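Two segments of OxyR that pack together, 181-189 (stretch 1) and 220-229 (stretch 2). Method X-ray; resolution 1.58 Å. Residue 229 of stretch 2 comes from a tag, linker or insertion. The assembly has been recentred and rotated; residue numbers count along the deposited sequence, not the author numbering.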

ATOM      1  N   GLY A 181      12.409  18.646  13.950  1.00 31.56           N
ATOM      2  CA  GLY A 181      13.322  19.733  14.269  1.00 33.09           C
ATOM      3  C   GLY A 181      14.590  19.512  13.464  1.00 33.39           C
ATOM      4  O   GLY A 181      14.897  18.381  13.088  1.00 32.19           O
ATOM      5  N   MET A 182      15.316  20.589  13.184  1.00 34.76           N
ATOM      6  CA  MET A 182      16.560  20.500  12.423  1.00 35.46           C
ATOM      7  C   MET A 182      17.661  19.841  13.246  1.00 35.94           C
ATOM      8  O   MET A 182      17.779  20.095  14.447  1.00 36.62           O
ATOM      9  CB  MET A 182      17.012  21.888  11.965  1.00 37.11           C
ATOM     10  CG  MET A 182      16.074  22.554  10.971  1.00 37.34           C
ATOM     11  SD  MET A 182      16.712  24.129  10.369  1.00 40.34           S
ATOM     12  CE  MET A 182      15.490  24.543   9.128  1.00 39.87           C
ATOM     13  N   PRO A 183      18.481  18.997  12.598  1.00 35.53           N
ATOM     14  CA  PRO A 183      18.397  18.708  11.168  1.00 34.75           C
ATOM     15  C   PRO A 183      17.239  17.771  10.834  1.00 33.21           C
ATOM     16  O   PRO A 183      16.933  16.861  11.602  1.00 32.66           O
ATOM     17  CB  PRO A 183      19.729  18.015  10.883  1.00 35.04           C
ATOM     18  CG  PRO A 183      20.053  17.326  12.155  1.00 35.24           C
ATOM     19  CD  PRO A 183      19.566  18.241  13.248  1.00 36.02           C
ATOM     20  N   ARG A 184      16.609  17.999   9.687  1.00 32.52           N
ATOM     21  CA  ARG A 184      15.454  17.213   9.273  1.00 31.38           C
ATOM     22  C   ARG A 184      15.870  16.001   8.442  1.00 30.33           C
ATOM     23  O   ARG A 184      16.676  16.118   7.519  1.00 30.68           O
ATOM     24  CB  ARG A 184      14.469  18.084   8.491  1.00 31.29           C
ATOM     25  CG  ARG A 184      13.973  19.295   9.264  1.00 32.87           C
ATOM     26  CD  ARG A 184      12.947  20.082   8.468  1.00 32.98           C
ATOM     27  NE  ARG A 184      12.590  21.324   9.146  1.00 34.70           N
ATOM     28  CZ  ARG A 184      13.294  22.446   9.054  1.00 36.25           C
ATOM     29  NH1 ARG A 184      14.392  22.482   8.311  1.00 36.72           N
ATOM     30  NH2 ARG A 184      12.900  23.532   9.706  1.00 37.27           N
ATOM     31  N   PRO A 185      15.316  14.827   8.772  1.00 29.44           N
ATOM     32  CA  PRO A 185      15.645  13.594   8.067  1.00 28.73           C
ATOM     33  C   PRO A 185      15.136  13.596   6.631  1.00 28.30           C
ATOM     34  O   PRO A 185      13.991  13.972   6.374  1.00 27.93           O
ATOM     35  CB  PRO A 185      14.922  12.519   8.884  1.00 28.08           C
ATOM     36  CG  PRO A 185      13.822  13.239   9.575  1.00 27.90           C
ATOM     37  CD  PRO A 185      14.356  14.604   9.867  1.00 28.93           C
ATOM     38  N   VAL A 186      15.993  13.183   5.704  1.00 28.50           N
ATOM     39  CA  VAL A 186      15.604  13.047   4.309  1.00 27.91           C
ATOM     40  C   VAL A 186      16.090  11.716   3.750  1.00 27.71           C
ATOM     41  O   VAL A 186      17.147  11.216   4.137  1.00 27.87           O
ATOM     42  CB  VAL A 186      16.186  14.176   3.435  1.00 28.83           C
ATOM     43  CG1 VAL A 186      16.068  15.509   4.150  1.00 29.38           C
ATOM     44  CG2 VAL A 186      17.636  13.881   3.085  1.00 29.05           C
ATOM     45  N   ARG A 187      15.309  11.144   2.842  1.00 27.19           N
ATOM     46  CA  ARG A 187      15.776   9.997   2.084  1.00 27.15           C
ATOM     47  C   ARG A 187      16.117  10.467   0.681  1.00 27.45           C
ATOM     48  O   ARG A 187      15.663  11.524   0.244  1.00 27.77           O
ATOM     49  CB  ARG A 187      14.717   8.895   2.029  1.00 26.56           C
ATOM     50  CG  ARG A 187      13.555   9.187   1.102  1.00 26.59           C
ATOM     51  CD  ARG A 187      12.605   8.012   1.067  1.00 27.31           C
ATOM     52  NE  ARG A 187      11.392   8.313   0.319  1.00 26.84           N
ATOM     53  CZ  ARG A 187      10.389   7.457   0.166  1.00 27.30           C
ATOM     54  NH1 ARG A 187      10.464   6.251   0.713  1.00 27.55           N
ATOM     55  NH2 ARG A 187       9.315   7.807  -0.529  1.00 27.48           N
ATOM     56  N   GLU A 188      16.929   9.687  -0.019  1.00 27.73           N
ATOM     57  CA  GLU A 188      17.281  10.015  -1.390  1.00 27.99           C
ATOM     58  C   GLU A 188      16.587   9.055  -2.338  1.00 27.36           C
ATOM     59  O   GLU A 188      16.717   7.838  -2.206  1.00 27.08           O
ATOM     60  CB  GLU A 188      18.797   9.966  -1.591  1.00 28.83           C
ATOM     61  CG  GLU A 188      19.413   8.602  -1.339  1.00 29.41           C
ATOM     62  CD  GLU A 188      20.923   8.615  -1.452  1.00 31.29           C
ATOM     63  OE1 GLU A 188      21.447   9.252  -2.390  1.00 31.92           O
ATOM     64  OE2 GLU A 188      21.588   7.988  -0.598  1.00 32.38           O
ATOM     65  N   VAL A 189      15.826   9.607  -3.276  1.00 27.07           N
ATOM     66  CA  VAL A 189      15.183   8.811  -4.306  1.00 26.63           C
ATOM     67  C   VAL A 189      16.112   8.769  -5.512  1.00 27.02           C
ATOM     68  O   VAL A 189      16.514   9.811  -6.025  1.00 27.74           O
ATOM     69  CB  VAL A 189      13.818   9.405  -4.703  1.00 26.42           C
ATOM     70  CG1 VAL A 189      13.158   8.554  -5.775  1.00 26.38           C
ATOM     71  CG2 VAL A 189      12.915   9.519  -3.480  1.00 26.06           C
ATOM     72  N   LYS A 220      18.165  19.318  -4.690  1.00 36.24           N
ATOM     73  CA  LYS A 220      19.346  19.531  -3.861  1.00 37.19           C
ATOM     74  C   LYS A 220      18.996  19.571  -2.377  1.00 36.98           C
ATOM     75  O   LYS A 220      17.917  20.021  -1.995  1.00 36.54           O
ATOM     76  CB  LYS A 220      20.055  20.828  -4.259  1.00 38.99           C
ATOM     77  CG  LYS A 220      20.619  20.826  -5.667  1.00 39.82           C
ATOM     78  CD  LYS A 220      21.343  22.132  -5.966  1.00 42.02           C
ATOM     79  CE  LYS A 220      21.918  22.145  -7.376  1.00 42.82           C
ATOM     80  NZ  LYS A 220      22.567  23.446  -7.709  1.00 45.95           N
ATOM     81  N   LEU A 221      19.921  19.096  -1.547  1.00 37.32           N
ATOM     82  CA  LEU A 221      19.739  19.125  -0.103  1.00 37.52           C
ATOM     83  C   LEU A 221      19.653  20.569   0.377  1.00 38.99           C
ATOM     84  O   LEU A 221      20.584  21.355   0.184  1.00 40.53           O
ATOM     85  CB  LEU A 221      20.892  18.403   0.596  1.00 37.74           C
ATOM     86  CG  LEU A 221      20.781  18.241   2.113  1.00 37.49           C
ATOM     87  CD1 LEU A 221      19.585  17.366   2.464  1.00 35.69           C
ATOM     88  CD2 LEU A 221      22.066  17.655   2.683  1.00 37.88           C
ATOM     89  N   GLN A 222      18.530  20.917   0.996  1.00 38.80           N
ATOM     90  CA  GLN A 222      18.313  22.277   1.472  1.00 40.25           C
ATOM     91  C   GLN A 222      18.832  22.449   2.892  1.00 40.96           C
ATOM     92  O   GLN A 222      18.687  21.555   3.727  1.00 40.06           O
ATOM     93  CB  GLN A 222      16.827  22.633   1.409  1.00 39.82           C
ATOM     94  CG  GLN A 222      16.241  22.585   0.009  1.00 39.94           C
ATOM     95  CD  GLN A 222      16.872  23.606  -0.915  1.00 41.92           C
ATOM     96  OE1 GLN A 222      17.414  24.614  -0.462  1.00 44.04           O
ATOM     97  NE2 GLN A 222      16.805  23.350  -2.217  1.00 41.97           N
ATOM     98  N   THR A 223      19.440  23.599   3.160  1.00 42.79           N
ATOM     99  CA  THR A 223      19.955  23.896   4.489  1.00 43.68           C
ATOM    100  C   THR A 223      18.924  23.527   5.552  1.00 42.69           C
ATOM    101  O   THR A 223      17.762  23.929   5.470  1.00 42.44           O
ATOM    102  CB  THR A 223      20.321  25.385   4.631  1.00 45.86           C
ATOM    103  OG1 THR A 223      21.181  25.771   3.551  1.00 47.03           O
ATOM    104  CG2 THR A 223      21.028  25.637   5.955  1.00 46.80           C
ATOM    105  N   GLY A 224      19.353  22.755   6.545  1.00 42.28           N
ATOM    106  CA  GLY A 224      18.460  22.319   7.612  1.00 41.34           C
ATOM    107  C   GLY A 224      18.038  20.873   7.442  1.00 39.52           C
ATOM    108  O   GLY A 224      17.367  20.305   8.306  1.00 38.77           O
ATOM    109  N   GLN A 225      18.463  20.272   6.334  1.00 39.01           N
ATOM    110  CA  GLN A 225      18.131  18.889   5.996  1.00 37.44           C
ATOM    111  C   GLN A 225      19.357  17.988   6.065  1.00 37.62           C
ATOM    112  O   GLN A 225      20.456  18.405   5.712  1.00 38.68           O
ATOM    113  CB  GLN A 225      17.535  18.807   4.590  1.00 36.65           C
ATOM    114  CG  GLN A 225      16.130  19.346   4.464  1.00 36.11           C
ATOM    115  CD  GLN A 225      15.594  19.224   3.055  1.00 34.97           C
ATOM    116  OE1 GLN A 225      16.341  19.330   2.087  1.00 35.61           O
ATOM    117  NE2 GLN A 225      14.294  19.001   2.932  1.00 33.40           N
ATOM    118  N   HIS A 226      19.162  16.756   6.530  1.00 36.81           N
ATOM    119  CA  HIS A 226      20.253  15.794   6.631  1.00 37.13           C
ATOM    120  C   HIS A 226      19.805  14.430   6.115  1.00 36.03           C
ATOM    121  O   HIS A 226      18.714  13.964   6.445  1.00 35.05           O
ATOM    122  CB  HIS A 226      20.735  15.680   8.079  1.00 37.84           C
ATOM    123  CG  HIS A 226      21.844  14.693   8.275  1.00 38.28           C
ATOM    124  ND1 HIS A 226      23.151  14.964   7.931  1.00 39.71           N
ATOM    125  CD2 HIS A 226      21.841  13.439   8.785  1.00 38.12           C
ATOM    126  CE1 HIS A 226      23.906  13.918   8.217  1.00 39.73           C
ATOM    127  NE2 HIS A 226      23.136  12.978   8.737  1.00 38.90           N
ATOM    128  N   LEU A 227      20.644  13.801   5.299  1.00 36.32           N
ATOM    129  CA  LEU A 227      20.338  12.481   4.763  1.00 35.55           C
ATOM    130  C   LEU A 227      20.352  11.453   5.886  1.00 35.62           C
ATOM    131  O   LEU A 227      21.382  11.236   6.528  1.00 36.38           O
ATOM    132  CB  LEU A 227      21.343  12.090   3.681  1.00 35.80           C
ATOM    133  CG  LEU A 227      21.012  10.825   2.889  1.00 35.12           C
ATOM    134  CD1 LEU A 227      19.618  10.928   2.294  1.00 34.28           C
ATOM    135  CD2 LEU A 227      22.053  10.571   1.807  1.00 35.54           C
ATOM    136  N   ALA A 228      19.201  10.832   6.124  1.00 34.95           N
ATOM    137  CA  ALA A 228      19.064   9.846   7.191  1.00 35.17           C
ATOM    138  C   ALA A 228      19.937   8.619   6.943  1.00 35.56           C
ATOM    139  O   ALA A 228      19.816   7.948   5.915  1.00 35.16           O
ATOM    140  CB  ALA A 228      17.607   9.442   7.352  1.00 34.30           C
ATOM    141  N   HIS A 229      20.815   8.332   7.899  1.00 36.56           N
ATOM    142  CA  HIS A 229      21.736   7.207   7.796  1.00 37.20           C
ATOM    143  C   HIS A 229      21.725   6.393   9.086  1.00 37.52           C
ATOM    144  O   HIS A 229      21.333   6.892  10.142  1.00 37.69           O
ATOM    145  CB  HIS A 229      23.152   7.708   7.504  1.00 38.31           C
ATOM    146  CG  HIS A 229      24.187   6.626   7.486  1.00 39.50           C
ATOM    147  ND1 HIS A 229      24.706   6.110   6.318  1.00 39.84           N
ATOM    148  CD2 HIS A 229      24.802   5.963   8.495  1.00 40.62           C
ATOM    149  CE1 HIS A 229      25.595   5.176   6.607  1.00 40.90           C
ATOM    150  NE2 HIS A 229      25.672   5.068   7.921  1.00 41.33           N
TER

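What holds the two backbones together? Residues 184-189 and 225-227 run as parallel strands, and four hydrogen bonds lace them in the alternating pattern of a parallel ladder. Arg 184 N donates to Gly 224 O (2.8 Å), and Arg 184 O accepts from His 226 N (2.8 Å). Two residues on, Val 186 N donates to His 226 O (2.9 Å), a more bent bond, while Val 186 O accepts from Ala 228 N (2.9 Å). Pro 185, which has no amide hydrogen, sits between these two bonding residues, so its ring costs the ladder nothing.

Do weaker contacts support the ladder? The same carbonyls also receive CA-H groups: Pro 183 CA lies 3.4 Å from Gly 224 O, and Pro 185 CA lies 3.5 Å from His 226 O. Such contacts are common where parallel strands bring alpha carbons alongside acceptors.

Which side chains meet? Val 186 has the largest area covered by the opposing stretch. Its CG2 reaches Leu 227 CD1 at 3.6 Å and Leu 221 CD1 at 4.0 Å, while its CG1 touches Gln 225 CB at 3.6 Å, so both methyls are packed against carbon. Arg 184, Val 186, Gln 225 and Leu 227 share one face of the sheet; Pro 185 and His 226 project from the other, where Pro 183 CB meets His 226 CB at 3.8 Å.

How does stretch 2 enter the strand? A type II turn from Gln 222 to Gln 225 leads in, closed by Gln 225 N donating to Gln 222 O (2.9 Å); Gln 222 N also donates to Gln 225 OE1 (2.9 Å). Gly 224 has a positive phi of 104°, and a CB there would be jammed against the preceding carbonyl oxygen. Its own carbonyl is left to accept the first ladder bond.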